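Local coordinates for G protein alpha subunit (Entamoeba histolytica, PDB 4FID) that probably acts as the guanine nucleotide-binding alpha subunit of a heterotrimeric G protein, relaying transmembrane signals through GTP binding and hydrolysis, at residues 52-66 / 102-116. Residues are numbered along the deposited sequence; the frame is centred on the assembly and turned at random.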
loop_
_atom_site.group_PDB
_atom_site.type_symbol
_atom_site.label_atom_id
_atom_site.label_comp_id
_atom_site.label_asym_id
_atom_site.label_seq_id
_atom_site.Cartn_x
_atom_site.Cartn_y
_atom_site.Cartn_z
ATOM N N CYS A 52 -5.005 5.871 15.844
ATOM C CA CYS A 52 -4.794 4.420 15.762
ATOM C C CYS A 52 -4.862 3.747 17.122
ATOM O O CYS A 52 -5.274 2.596 17.213
ATOM C CB CYS A 52 -3.436 4.082 15.150
ATOM S SG CYS A 52 -3.276 4.249 13.353
HETATM N N MSE A 53 -4.442 4.451 18.176
HETATM C CA MSE A 53 -4.444 3.879 19.519
HETATM C C MSE A 53 -5.804 4.007 20.184
HETATM O O MSE A 53 -6.220 3.108 20.910
HETATM C CB MSE A 53 -3.338 4.473 20.405
HETATM C CG MSE A 53 -3.274 3.844 21.822
HETATM SE SE MSE A 53 -2.955 1.866 21.922
HETATM C CE MSE A 53 -1.070 1.750 21.426
ATOM N N ARG A 54 -6.502 5.113 19.932
ATOM C CA ARG A 54 -7.909 5.229 20.337
ATOM C C ARG A 54 -8.688 4.051 19.767
ATOM O O ARG A 54 -9.460 3.416 20.479
ATOM C CB ARG A 54 -8.534 6.545 19.859
ATOM C CG ARG A 54 -8.046 7.772 20.602
ATOM C CD ARG A 54 -8.623 9.053 20.036
ATOM N NE ARG A 54 -8.180 10.209 20.818
ATOM C CZ ARG A 54 -8.364 11.487 20.479
ATOM N NH1 ARG A 54 -8.989 11.814 19.351
ATOM N NH2 ARG A 54 -7.905 12.444 21.276
ATOM N N THR A 55 -8.463 3.758 18.486
ATOM C CA THR A 55 -9.091 2.623 17.801
ATOM C C THR A 55 -8.926 1.317 18.577
ATOM O O THR A 55 -9.894 0.595 18.790
ATOM C CB THR A 55 -8.492 2.422 16.376
ATOM O OG1 THR A 55 -8.748 3.578 15.575
ATOM C CG2 THR A 55 -9.069 1.173 15.681
ATOM N N LEU A 56 -7.694 1.001 18.972
ATOM C CA LEU A 56 -7.424 -0.232 19.714
ATOM C C LEU A 56 -8.097 -0.223 21.089
ATOM O O LEU A 56 -8.679 -1.229 21.503
ATOM C CB LEU A 56 -5.909 -0.511 19.847
ATOM C CG LEU A 56 -5.162 -1.118 18.656
ATOM C CD1 LEU A 56 -3.622 -1.006 18.765
ATOM C CD2 LEU A 56 -5.565 -2.564 18.483
ATOM N N ILE A 57 -8.018 0.899 21.799
ATOM C CA ILE A 57 -8.722 1.012 23.086
ATOM C C ILE A 57 -10.224 0.742 22.939
ATOM O O ILE A 57 -10.787 -0.077 23.674
ATOM C CB ILE A 57 -8.531 2.392 23.747
ATOM C CG1 ILE A 57 -7.052 2.670 24.007
ATOM C CG2 ILE A 57 -9.302 2.466 25.041
ATOM C CD1 ILE A 57 -6.758 4.066 24.578
ATOM N N GLU A 58 -10.863 1.433 21.990
ATOM C CA GLU A 58 -12.272 1.203 21.671
ATOM C C GLU A 58 -12.558 -0.258 21.285
ATOM O O GLU A 58 -13.461 -0.894 21.830
ATOM C CB GLU A 58 -12.739 2.155 20.568
ATOM C CG GLU A 58 -14.067 1.776 19.928
ATOM C CD GLU A 58 -14.404 2.641 18.719
ATOM O OE1 GLU A 58 -15.321 2.271 17.951
ATOM O OE2 GLU A 58 -13.749 3.690 18.536
ATOM N N GLN A 59 -11.785 -0.795 20.357
ATOM C CA GLN A 59 -11.903 -2.208 20.000
ATOM C C GLN A 59 -11.662 -3.174 21.179
ATOM O O GLN A 59 -12.278 -4.231 21.245
ATOM C CB GLN A 59 -10.997 -2.564 18.803
ATOM C CG GLN A 59 -11.418 -1.920 17.477
ATOM C CD GLN A 59 -12.871 -2.229 17.098
ATOM O OE1 GLN A 59 -13.326 -3.380 17.175
ATOM N NE2 GLN A 59 -13.602 -1.198 16.684
ATOM N N SER A 60 -10.790 -2.834 22.118
ATOM C CA SER A 60 -10.586 -3.770 23.227
ATOM C C SER A 60 -11.847 -3.903 24.079
ATOM O O SER A 60 -12.030 -4.907 24.758
ATOM C CB SER A 60 -9.396 -3.378 24.103
ATOM O OG SER A 60 -9.728 -2.292 24.940
ATOM N N ALA A 61 -12.703 -2.883 24.036
ATOM C CA ALA A 61 -13.959 -2.876 24.786
ATOM C C ALA A 61 -14.996 -3.708 24.049
ATOM O O ALA A 61 -15.641 -4.595 24.622
ATOM C CB ALA A 61 -14.465 -1.449 24.963
ATOM N N ILE A 62 -15.145 -3.412 22.763
ATOM C CA ILE A 62 -16.030 -4.159 21.884
ATOM C C ILE A 62 -15.711 -5.673 21.858
ATOM O O ILE A 62 -16.605 -6.495 21.682
ATOM C CB ILE A 62 -15.982 -3.557 20.458
ATOM C CG1 ILE A 62 -16.494 -2.111 20.478
ATOM C CG2 ILE A 62 -16.774 -4.408 19.469
ATOM C CD1 ILE A 62 -16.429 -1.405 19.132
ATOM N N LEU A 63 -14.447 -6.038 22.060
ATOM C CA LEU A 63 -14.033 -7.439 21.948
ATOM C C LEU A 63 -13.641 -8.087 23.292
ATOM O O LEU A 63 -13.069 -9.178 23.327
ATOM C CB LEU A 63 -12.905 -7.588 20.920
ATOM C CG LEU A 63 -13.227 -7.223 19.462
ATOM C CD1 LEU A 63 -11.969 -7.033 18.630
ATOM C CD2 LEU A 63 -14.088 -8.290 18.831
ATOM N N ASN A 64 -13.964 -7.424 24.396
ATOM C CA ASN A 64 -13.759 -8.023 25.714
ATOM C C ASN A 64 -12.344 -8.561 25.940
ATOM O O ASN A 64 -12.162 -9.753 26.187
ATOM C CB ASN A 64 -14.773 -9.143 25.963
ATOM C CG ASN A 64 -16.157 -8.798 25.451
ATOM O OD1 ASN A 64 -16.841 -7.924 25.998
ATOM N ND2 ASN A 64 -16.578 -9.483 24.382
ATOM N N HIS A 65 -11.353 -7.680 25.833
ATOM C CA HIS A 65 -10.000 -7.970 26.281
ATOM C C HIS A 65 -9.618 -6.914 27.319
ATOM O O HIS A 65 -9.042 -5.876 26.981
ATOM C CB HIS A 65 -9.006 -7.898 25.124
ATOM C CG HIS A 65 -9.370 -8.755 23.956
ATOM N ND1 HIS A 65 -9.308 -10.127 23.996
ATOM C CD2 HIS A 65 -9.779 -8.427 22.708
ATOM C CE1 HIS A 65 -9.678 -10.614 22.821
ATOM N NE2 HIS A 65 -9.967 -9.605 22.026
ATOM N N PRO A 66 -9.933 -7.165 28.590
ATOM C CA PRO A 66 -9.677 -6.132 29.591
ATOM C C PRO A 66 -8.231 -5.604 29.609
ATOM O O PRO A 66 -7.266 -6.314 29.290
ATOM C CB PRO A 66 -10.039 -6.833 30.906
ATOM C CG PRO A 66 -11.071 -7.800 30.512
ATOM C CD PRO A 66 -10.603 -8.334 29.176
ATOM N N GLY A 102 -4.175 -6.607 27.050
ATOM C CA GLY A 102 -5.480 -6.510 26.410
ATOM C C GLY A 102 -5.441 -5.842 25.050
ATOM O O GLY A 102 -6.194 -6.200 24.140
ATOM N N ILE A 103 -4.562 -4.850 24.928
ATOM C CA ILE A 103 -4.349 -4.138 23.687
ATOM C C ILE A 103 -3.686 -5.077 22.664
ATOM O O ILE A 103 -4.092 -5.165 21.494
ATOM C CB ILE A 103 -3.497 -2.885 23.951
ATOM C CG1 ILE A 103 -4.313 -1.872 24.738
ATOM C CG2 ILE A 103 -3.057 -2.217 22.646
ATOM C CD1 ILE A 103 -5.447 -1.225 23.906
ATOM N N GLN A 104 -2.678 -5.805 23.122
ATOM C CA GLN A 104 -2.008 -6.769 22.269
ATOM C C GLN A 104 -2.992 -7.830 21.737
ATOM O O GLN A 104 -3.001 -8.141 20.545
ATOM C CB GLN A 104 -0.844 -7.403 23.028
ATOM C CG GLN A 104 0.318 -7.808 22.141
ATOM C CD GLN A 104 0.821 -6.672 21.270
ATOM O OE1 GLN A 104 0.789 -5.506 21.660
ATOM N NE2 GLN A 104 1.297 -7.015 20.077
ATOM N N ALA A 105 -3.828 -8.367 22.620
ATOM C CA ALA A 105 -4.882 -9.301 22.221
ATOM C C ALA A 105 -5.839 -8.702 21.169
ATOM O O ALA A 105 -6.308 -9.397 20.252
ATOM C CB ALA A 105 -5.668 -9.766 23.452
ATOM N N THR A 106 -6.134 -7.414 21.323
ATOM C CA THR A 106 -7.037 -6.715 20.429
ATOM C C THR A 106 -6.358 -6.480 19.084
ATOM O O THR A 106 -6.998 -6.552 18.025
ATOM C CB THR A 106 -7.453 -5.366 21.035
ATOM O OG1 THR A 106 -8.171 -5.591 22.257
ATOM C CG2 THR A 106 -8.315 -4.569 20.061
ATOM N N TYR A 107 -5.054 -6.211 19.130
ATOM C CA TYR A 107 -4.287 -5.994 17.910
ATOM C C TYR A 107 -4.269 -7.258 17.055
ATOM O O TYR A 107 -4.372 -7.182 15.838
ATOM C CB TYR A 107 -2.863 -5.529 18.229
ATOM C CG TYR A 107 -1.959 -5.433 17.018
ATOM C CD1 TYR A 107 -1.950 -4.296 16.218
ATOM C CD2 TYR A 107 -1.100 -6.477 16.682
ATOM C CE1 TYR A 107 -1.124 -4.207 15.112
ATOM C CE2 TYR A 107 -0.267 -6.397 15.589
ATOM C CZ TYR A 107 -0.280 -5.262 14.805
ATOM O OH TYR A 107 0.549 -5.180 13.710
ATOM N N GLU A 108 -4.151 -8.416 17.705
ATOM C CA GLU A 108 -4.164 -9.704 17.008
ATOM C C GLU A 108 -5.515 -10.031 16.361
ATOM O O GLU A 108 -5.590 -10.869 15.469
ATOM C CB GLU A 108 -3.738 -10.833 17.948
ATOM C CG GLU A 108 -2.350 -10.645 18.540
ATOM C CD GLU A 108 -1.295 -10.329 17.487
ATOM O OE1 GLU A 108 -0.239 -9.744 17.834
ATOM O OE2 GLU A 108 -1.520 -10.661 16.302
ATOM N N GLU A 109 -6.584 -9.373 16.802
ATOM C CA GLU A 109 -7.882 -9.559 16.150
ATOM C C GLU A 109 -8.126 -8.460 15.107
ATOM O O GLU A 109 -9.254 -8.196 14.716
ATOM C CB GLU A 109 -9.018 -9.642 17.177
ATOM C CG GLU A 109 -8.887 -10.818 18.147
ATOM C CD GLU A 109 -10.145 -11.061 18.982
ATOM O OE1 GLU A 109 -10.176 -12.054 19.744
ATOM O OE2 GLU A 109 -11.105 -10.269 18.879
ATOM N N SER A 110 -7.041 -7.839 14.666
ATOM C CA SER A 110 -7.055 -6.788 13.664
ATOM C C SER A 110 -7.981 -7.077 12.476
ATOM O O SER A 110 -8.457 -6.152 11.803
ATOM C CB SER A 110 -5.638 -6.607 13.148
ATOM O OG SER A 110 -5.470 -5.331 12.589
ATOM N N ALA A 111 -8.193 -8.362 12.189
ATOM C CA ALA A 111 -9.212 -8.772 11.225
ATOM C C ALA A 111 -10.374 -9.446 11.956
ATOM O O ALA A 111 -10.320 -10.641 12.265
ATOM C CB ALA A 111 -8.639 -9.697 10.187
ATOM N N LYS A 112 -11.427 -8.672 12.204
ATOM C CA LYS A 112 -11.440 -7.316 11.689
ATOM C C LYS A 112 -12.108 -6.251 12.563
ATOM O O LYS A 112 -13.116 -6.471 13.244
ATOM C CB LYS A 112 -12.030 -7.275 10.266
ATOM C CG LYS A 112 -13.537 -7.528 10.196
ATOM C CD LYS A 112 -14.060 -7.512 8.763
ATOM C CE LYS A 112 -15.538 -7.876 8.712
ATOM N NZ LYS A 112 -16.019 -8.018 7.308
ATOM N N PHE A 113 -11.442 -5.112 12.565
ATOM C CA PHE A 113 -12.063 -3.814 12.600
ATOM C C PHE A 113 -11.146 -3.182 11.580
ATOM O O PHE A 113 -10.420 -3.901 10.902
ATOM C CB PHE A 113 -11.940 -3.158 13.968
ATOM C CG PHE A 113 -10.689 -3.526 14.701
ATOM C CD1 PHE A 113 -9.564 -2.729 14.616
ATOM C CD2 PHE A 113 -10.634 -4.679 15.461
ATOM C CE1 PHE A 113 -8.418 -3.066 15.282
ATOM C CE2 PHE A 113 -9.484 -5.022 16.128
ATOM C CZ PHE A 113 -8.376 -4.215 16.042
ATOM N N GLN A 114 -11.153 -1.866 11.453
ATOM C CA GLN A 114 -10.333 -1.232 10.434
ATOM C C GLN A 114 -9.191 -0.487 11.082
ATOM O O GLN A 114 -9.353 0.648 11.527
ATOM C CB GLN A 114 -11.173 -0.293 9.564
ATOM C CG GLN A 114 -12.211 -1.014 8.691
ATOM C CD GLN A 114 -11.585 -1.794 7.538
ATOM O OE1 GLN A 114 -10.761 -1.264 6.790
ATOM N NE2 GLN A 114 -11.989 -3.054 7.384
ATOM N N LEU A 115 -8.038 -1.143 11.149
ATOM C CA LEU A 115 -6.842 -0.516 11.683
ATOM C C LEU A 115 -5.819 -0.244 10.577
ATOM O O LEU A 115 -5.350 -1.165 9.907
ATOM C CB LEU A 115 -6.225 -1.411 12.749
ATOM C CG LEU A 115 -5.078 -0.781 13.532
ATOM C CD1 LEU A 115 -5.644 0.268 14.468
ATOM C CD2 LEU A 115 -4.282 -1.841 14.290
ATOM N N PRO A 116 -5.462 1.028 10.381
ATOM C CA PRO A 116 -4.457 1.374 9.363
ATOM C C PRO A 116 -3.186 0.515 9.493
ATOM O O PRO A 116 -2.758 0.211 10.601
ATOM C CB PRO A 116 -4.154 2.850 9.663
ATOM C CG PRO A 116 -5.392 3.359 10.363
ATOM C CD PRO A 116 -5.900 2.198 11.166
#
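Gln59 lies against one face of the Phe113 ring, its CG 3.4 Å from the ring centroid in a CH-pi contact. Bent at chi2 (-55°), the flexible glutamine chain lays its CG methylene over the ring, and the amide and ring planes are 21° apart. A second CH-pi contact joins Ala105 CB to a face of the His65 ring, 4.0 Å from its centroid; a methyl group is small enough to fit beneath the imidazole. At that ring's edge sits the Glu109 carboxylate, OE1 being 3.4 Å from NE2.

Apolar packing centres on Leu56, whose branched end spreads two methyls to different neighbours. CD2 reaches Tyr107 CB and Phe113 CZ, while CD1 meets Ile103 CG2, which also touches the selenium of Met53, a selenomethionine. Toward the start of 52-66, Cys52 SG lies 3.8 Å from Pro116 CG, and Leu115 CD1 fits beside Thr55 CG2.

Two hydroxyls bond within their own helices: Ser60 OG to Ile57 O and Thr106 OG1 to Gly102 O. Small Ser60 and Thr106 suit the close backbone approach here (CA to CA 5.4 Å). A Schellman motif with Asn64 at C-prime ends helix 42-62 and turns His65 toward helix 101-108.

The axes of 52-62 and 102-108 cross at 90°, 9.0 Å apart at their closest. This is helix-on-helix packing in the all-helical domain of a G-alpha subunit, extended by 109-116 toward the nucleotide cleft, where Pro116 touches the GDP-binding Arg145.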